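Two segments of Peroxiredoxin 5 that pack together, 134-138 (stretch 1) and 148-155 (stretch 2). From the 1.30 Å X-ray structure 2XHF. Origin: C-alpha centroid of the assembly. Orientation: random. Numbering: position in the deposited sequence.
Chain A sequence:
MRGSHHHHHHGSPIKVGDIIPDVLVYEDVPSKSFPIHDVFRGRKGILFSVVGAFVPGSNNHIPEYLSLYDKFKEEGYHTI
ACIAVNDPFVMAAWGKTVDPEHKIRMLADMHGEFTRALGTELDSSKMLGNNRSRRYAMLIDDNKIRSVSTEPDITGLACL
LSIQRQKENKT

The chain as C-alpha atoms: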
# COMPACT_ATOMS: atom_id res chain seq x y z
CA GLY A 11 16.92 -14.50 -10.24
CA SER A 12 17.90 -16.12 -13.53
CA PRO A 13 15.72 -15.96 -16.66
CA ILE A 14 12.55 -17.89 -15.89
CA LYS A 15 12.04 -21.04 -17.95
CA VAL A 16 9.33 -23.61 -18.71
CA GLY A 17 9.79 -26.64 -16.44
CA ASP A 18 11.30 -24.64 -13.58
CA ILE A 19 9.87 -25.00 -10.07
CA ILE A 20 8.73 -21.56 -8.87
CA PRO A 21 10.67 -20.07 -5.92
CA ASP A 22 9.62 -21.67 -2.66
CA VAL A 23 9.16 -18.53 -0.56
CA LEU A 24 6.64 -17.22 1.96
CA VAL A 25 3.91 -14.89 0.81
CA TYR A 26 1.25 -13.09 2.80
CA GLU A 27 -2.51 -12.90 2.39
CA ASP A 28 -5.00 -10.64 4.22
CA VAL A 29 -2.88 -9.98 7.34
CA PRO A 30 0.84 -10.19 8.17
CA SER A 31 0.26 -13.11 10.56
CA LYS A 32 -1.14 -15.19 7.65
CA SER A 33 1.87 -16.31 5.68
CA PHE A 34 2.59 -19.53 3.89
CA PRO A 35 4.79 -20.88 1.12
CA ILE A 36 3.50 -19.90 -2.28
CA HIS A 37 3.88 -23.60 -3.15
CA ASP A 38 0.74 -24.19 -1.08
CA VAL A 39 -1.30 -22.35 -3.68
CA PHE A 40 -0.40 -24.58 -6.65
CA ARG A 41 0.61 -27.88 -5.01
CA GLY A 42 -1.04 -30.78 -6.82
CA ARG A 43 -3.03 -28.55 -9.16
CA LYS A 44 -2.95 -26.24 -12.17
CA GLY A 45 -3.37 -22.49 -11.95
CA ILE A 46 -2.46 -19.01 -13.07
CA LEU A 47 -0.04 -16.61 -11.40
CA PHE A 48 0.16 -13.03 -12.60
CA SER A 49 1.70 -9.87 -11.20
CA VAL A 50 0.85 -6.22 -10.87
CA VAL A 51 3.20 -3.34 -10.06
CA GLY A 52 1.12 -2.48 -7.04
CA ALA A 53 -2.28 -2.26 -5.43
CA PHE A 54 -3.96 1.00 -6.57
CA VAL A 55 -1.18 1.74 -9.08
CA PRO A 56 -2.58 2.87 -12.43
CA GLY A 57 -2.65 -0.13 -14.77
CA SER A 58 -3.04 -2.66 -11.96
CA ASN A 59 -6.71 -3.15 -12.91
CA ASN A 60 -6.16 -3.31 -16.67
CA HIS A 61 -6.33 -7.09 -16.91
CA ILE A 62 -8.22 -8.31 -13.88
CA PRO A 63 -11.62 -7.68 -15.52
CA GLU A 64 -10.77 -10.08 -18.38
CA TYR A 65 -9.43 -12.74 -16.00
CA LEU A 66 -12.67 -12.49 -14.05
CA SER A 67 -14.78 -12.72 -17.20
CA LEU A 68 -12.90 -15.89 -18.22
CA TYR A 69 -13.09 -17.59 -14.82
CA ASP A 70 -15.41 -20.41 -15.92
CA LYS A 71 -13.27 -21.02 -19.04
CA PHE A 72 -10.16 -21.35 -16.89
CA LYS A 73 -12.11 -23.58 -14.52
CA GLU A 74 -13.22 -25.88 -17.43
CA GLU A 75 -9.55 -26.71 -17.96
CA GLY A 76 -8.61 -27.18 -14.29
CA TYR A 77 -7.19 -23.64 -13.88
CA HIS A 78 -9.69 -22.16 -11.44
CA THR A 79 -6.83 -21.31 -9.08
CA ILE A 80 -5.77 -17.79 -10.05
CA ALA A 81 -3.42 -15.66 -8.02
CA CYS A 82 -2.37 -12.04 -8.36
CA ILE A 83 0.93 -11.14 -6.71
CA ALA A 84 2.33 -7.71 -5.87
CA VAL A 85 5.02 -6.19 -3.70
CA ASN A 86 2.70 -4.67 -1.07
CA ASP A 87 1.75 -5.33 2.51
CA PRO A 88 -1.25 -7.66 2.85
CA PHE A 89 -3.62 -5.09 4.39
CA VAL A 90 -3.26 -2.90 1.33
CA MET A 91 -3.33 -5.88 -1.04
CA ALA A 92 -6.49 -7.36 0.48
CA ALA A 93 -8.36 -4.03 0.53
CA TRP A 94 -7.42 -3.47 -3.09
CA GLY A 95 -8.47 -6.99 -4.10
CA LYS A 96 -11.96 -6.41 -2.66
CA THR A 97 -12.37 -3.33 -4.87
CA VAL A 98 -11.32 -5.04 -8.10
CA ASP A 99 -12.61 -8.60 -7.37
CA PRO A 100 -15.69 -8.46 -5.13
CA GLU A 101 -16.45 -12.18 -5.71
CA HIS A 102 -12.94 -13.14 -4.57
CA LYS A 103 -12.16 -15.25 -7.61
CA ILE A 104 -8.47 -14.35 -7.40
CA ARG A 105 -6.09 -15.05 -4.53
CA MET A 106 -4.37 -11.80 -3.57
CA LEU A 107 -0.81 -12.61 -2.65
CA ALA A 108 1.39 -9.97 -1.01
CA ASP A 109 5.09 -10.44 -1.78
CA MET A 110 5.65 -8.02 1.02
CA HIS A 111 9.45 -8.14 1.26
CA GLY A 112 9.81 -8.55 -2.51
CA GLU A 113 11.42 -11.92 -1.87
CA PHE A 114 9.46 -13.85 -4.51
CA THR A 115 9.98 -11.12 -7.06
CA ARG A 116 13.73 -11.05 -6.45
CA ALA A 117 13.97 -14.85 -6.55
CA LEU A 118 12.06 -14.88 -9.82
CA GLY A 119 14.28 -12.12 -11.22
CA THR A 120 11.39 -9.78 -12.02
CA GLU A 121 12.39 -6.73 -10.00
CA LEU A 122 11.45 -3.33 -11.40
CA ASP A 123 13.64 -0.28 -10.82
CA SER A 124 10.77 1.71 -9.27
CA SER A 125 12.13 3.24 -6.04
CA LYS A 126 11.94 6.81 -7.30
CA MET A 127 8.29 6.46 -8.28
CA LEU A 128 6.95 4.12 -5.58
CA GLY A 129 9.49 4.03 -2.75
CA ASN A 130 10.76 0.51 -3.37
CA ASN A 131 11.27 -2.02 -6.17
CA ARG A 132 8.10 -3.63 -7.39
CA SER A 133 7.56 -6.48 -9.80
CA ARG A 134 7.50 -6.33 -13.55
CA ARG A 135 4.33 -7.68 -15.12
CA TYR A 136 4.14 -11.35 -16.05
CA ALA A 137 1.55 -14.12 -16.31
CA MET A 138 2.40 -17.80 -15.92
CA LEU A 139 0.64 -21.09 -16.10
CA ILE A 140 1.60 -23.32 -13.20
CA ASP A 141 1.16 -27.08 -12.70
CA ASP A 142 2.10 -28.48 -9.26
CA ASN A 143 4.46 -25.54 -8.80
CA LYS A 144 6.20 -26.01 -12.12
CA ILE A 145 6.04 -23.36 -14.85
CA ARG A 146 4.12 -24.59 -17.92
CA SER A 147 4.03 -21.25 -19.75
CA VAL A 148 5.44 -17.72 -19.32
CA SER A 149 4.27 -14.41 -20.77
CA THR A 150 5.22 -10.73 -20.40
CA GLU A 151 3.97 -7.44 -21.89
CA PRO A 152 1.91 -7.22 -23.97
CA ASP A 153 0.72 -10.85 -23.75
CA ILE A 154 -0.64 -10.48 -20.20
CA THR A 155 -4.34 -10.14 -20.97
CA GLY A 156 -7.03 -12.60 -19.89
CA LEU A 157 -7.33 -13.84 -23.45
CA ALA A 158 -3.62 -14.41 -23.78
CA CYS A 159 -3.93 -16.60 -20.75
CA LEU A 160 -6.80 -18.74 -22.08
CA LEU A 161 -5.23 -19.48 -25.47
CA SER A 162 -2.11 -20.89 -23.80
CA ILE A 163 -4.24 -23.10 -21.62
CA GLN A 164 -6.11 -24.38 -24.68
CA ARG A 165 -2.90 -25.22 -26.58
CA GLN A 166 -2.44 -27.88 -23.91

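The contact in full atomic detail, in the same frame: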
# COMPACT_ATOMS: atom_id res chain seq x y z
N ARG A 134 7.93 -6.44 -12.17
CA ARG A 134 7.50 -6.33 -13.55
C ARG A 134 6.28 -7.19 -13.74
O ARG A 134 6.03 -8.10 -12.95
CB ARG A 134 8.58 -6.84 -14.50
CG ARG A 134 9.88 -6.06 -14.44
CD ARG A 134 10.87 -6.51 -15.50
NE ARG A 134 12.22 -6.06 -15.15
CZ ARG A 134 12.72 -4.85 -15.43
NH1 ARG A 134 12.00 -3.95 -16.08
NH2 ARG A 134 13.95 -4.56 -15.05
N ARG A 135 5.53 -6.93 -14.81
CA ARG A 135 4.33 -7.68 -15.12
C ARG A 135 4.64 -8.97 -15.87
O ARG A 135 5.38 -8.95 -16.88
CB ARG A 135 3.35 -6.82 -15.93
CG ARG A 135 2.80 -5.62 -15.18
CD ARG A 135 1.70 -4.94 -15.97
NE ARG A 135 2.25 -4.01 -16.95
CZ ARG A 135 2.45 -2.71 -16.73
NH1 ARG A 135 2.13 -2.17 -15.56
NH2 ARG A 135 2.96 -1.95 -17.68
N TYR A 136 4.10 -10.07 -15.37
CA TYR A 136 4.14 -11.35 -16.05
C TYR A 136 2.84 -12.12 -15.79
O TYR A 136 2.05 -11.78 -14.91
CB TYR A 136 5.35 -12.18 -15.61
CG TYR A 136 5.38 -12.42 -14.12
CD1 TYR A 136 4.60 -13.39 -13.54
CD2 TYR A 136 6.18 -11.64 -13.29
CE1 TYR A 136 4.61 -13.60 -12.17
CE2 TYR A 136 6.19 -11.84 -11.91
CZ TYR A 136 5.40 -12.83 -11.37
OH TYR A 136 5.41 -13.03 -10.02
N ALA A 137 2.63 -13.17 -16.56
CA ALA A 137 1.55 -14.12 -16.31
C ALA A 137 2.09 -15.51 -16.65
O ALA A 137 2.67 -15.71 -17.71
CB ALA A 137 0.33 -13.80 -17.15
N MET A 138 1.89 -16.46 -15.74
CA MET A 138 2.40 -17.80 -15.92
C MET A 138 1.33 -18.81 -15.65
O MET A 138 0.47 -18.62 -14.79
CB MET A 138 3.56 -18.03 -14.95
CG MET A 138 4.77 -17.14 -15.25
SD MET A 138 6.16 -17.43 -14.15
CE MET A 138 5.25 -17.93 -12.72
N VAL A 148 5.11 -19.05 -19.82
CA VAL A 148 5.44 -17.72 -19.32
C VAL A 148 5.21 -16.64 -20.36
O VAL A 148 5.66 -16.75 -21.50
CB VAL A 148 6.91 -17.60 -18.91
CG1 VAL A 148 7.12 -16.30 -18.13
CG2 VAL A 148 7.33 -18.78 -18.09
N SER A 149 4.55 -15.56 -19.93
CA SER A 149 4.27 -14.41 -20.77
C SER A 149 4.63 -13.10 -20.06
O SER A 149 4.56 -13.00 -18.82
CB SER A 149 2.79 -14.39 -21.11
OG SER A 149 2.40 -15.64 -21.63
N THR A 150 5.01 -12.11 -20.86
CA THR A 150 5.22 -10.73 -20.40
C THR A 150 4.51 -9.75 -21.34
O THR A 150 3.89 -10.17 -22.32
CB THR A 150 6.72 -10.38 -20.33
OG1 THR A 150 7.34 -10.66 -21.59
CG2 THR A 150 7.41 -11.17 -19.22
N GLU A 151 4.61 -8.46 -21.05
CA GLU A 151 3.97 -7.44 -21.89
C GLU A 151 4.30 -7.71 -23.36
O GLU A 151 5.44 -8.02 -23.69
CB GLU A 151 4.46 -6.05 -21.50
CG GLU A 151 3.78 -5.47 -20.25
CD GLU A 151 2.42 -4.85 -20.55
OE1 GLU A 151 1.77 -5.27 -21.53
OE2 GLU A 151 2.00 -3.94 -19.80
N PRO A 152 3.30 -7.60 -24.25
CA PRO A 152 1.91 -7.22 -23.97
C PRO A 152 0.98 -8.42 -23.80
O PRO A 152 -0.23 -8.23 -23.63
CB PRO A 152 1.51 -6.43 -25.22
CG PRO A 152 2.61 -6.69 -26.26
CD PRO A 152 3.51 -7.74 -25.70
N ASP A 153 1.52 -9.63 -23.84
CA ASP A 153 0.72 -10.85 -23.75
C ASP A 153 0.27 -11.21 -22.34
O ASP A 153 0.37 -12.37 -21.95
CB ASP A 153 1.53 -12.03 -24.29
CG ASP A 153 1.78 -11.95 -25.77
OD1 ASP A 153 2.75 -11.27 -26.17
OD2 ASP A 153 0.99 -12.55 -26.53
N ILE A 154 -0.24 -10.24 -21.59
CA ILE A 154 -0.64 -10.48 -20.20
C ILE A 154 -2.12 -10.19 -20.00
O ILE A 154 -2.56 -9.86 -18.90
CB ILE A 154 0.21 -9.65 -19.23
CG1 ILE A 154 0.12 -8.16 -19.58
CG2 ILE A 154 1.66 -10.11 -19.28
CD1 ILE A 154 0.68 -7.24 -18.51
N THR A 155 -2.90 -10.33 -21.07
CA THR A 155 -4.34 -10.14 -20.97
C THR A 155 -5.02 -11.43 -20.53
O THR A 155 -4.38 -12.48 -20.46
CB THR A 155 -4.94 -9.73 -22.33
OG1 THR A 155 -4.64 -10.73 -23.31
CG2 THR A 155 -4.37 -8.39 -22.79
O HOH W 1 6.25 -7.17 -18.60

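Two neighbouring strands of Peroxiredoxin 5 run antiparallel, their N-to-C directions 162° apart and their axes approaching to 4.7 Å; together the two stretches bury 398 Å² of surface. Backbone bonding centres on Ala-137 and Ser-149, a hydrogen-bonded antiparallel pair that exchanges two bonds: Ala-137 N donates to Ser-149 O at 3.0 Å, nearly straight at 161°, and Ser-149 N donates to Ala-137 O at 2.9 Å. Met-138 and Val-148 follow as a non-hydrogen-bonded pair, where the CA atoms come closer, 4.6 Å against 5.2 Å for Ala-137 and Ser-149. Ser-149 O also receives a CA-H...O contact from Tyr-136 CA at 3.3 Å, a weaker supplement to the amide bond.

Apolar contacts lie on both faces of the sheet. Met-138 and Val-148 project to the same face and touch through Met-138 CG and Val-148 CG1, 3.8 Å apart. Tyr-136 also starts out on that face, but its ring leads away from stretch 2. Beside Ala-137, on the face it shares with Ser-149, the loop beyond the strand brings back Ile-154, whose CG2 lies 4.5 Å from Ala-137 CB. The same isoleucine reaches Arg-135, with CD1 of Ile-154 3.6 Å from CD of Arg-135, so the aliphatic part of the arginine adds to the apolar packing.

Charge pairing closes the loop end. The Arg-135 guanidinium meets the Glu-151 carboxylate edge-on in a salt bridge: Arg-135 NE donates to Glu-151 OE2 at 2.9 Å, and Arg-135 NH2 adds a weak bond to Glu-151 OE2 at 3.1 Å. One oxygen thus accepts from two guanidinium nitrogens. Nearby, a water links the backbones, donating to Arg-135 O at 2.6 Å and accepting from Glu-151 N at 3.2 Å, spanning a gap without a direct bond between these two groups.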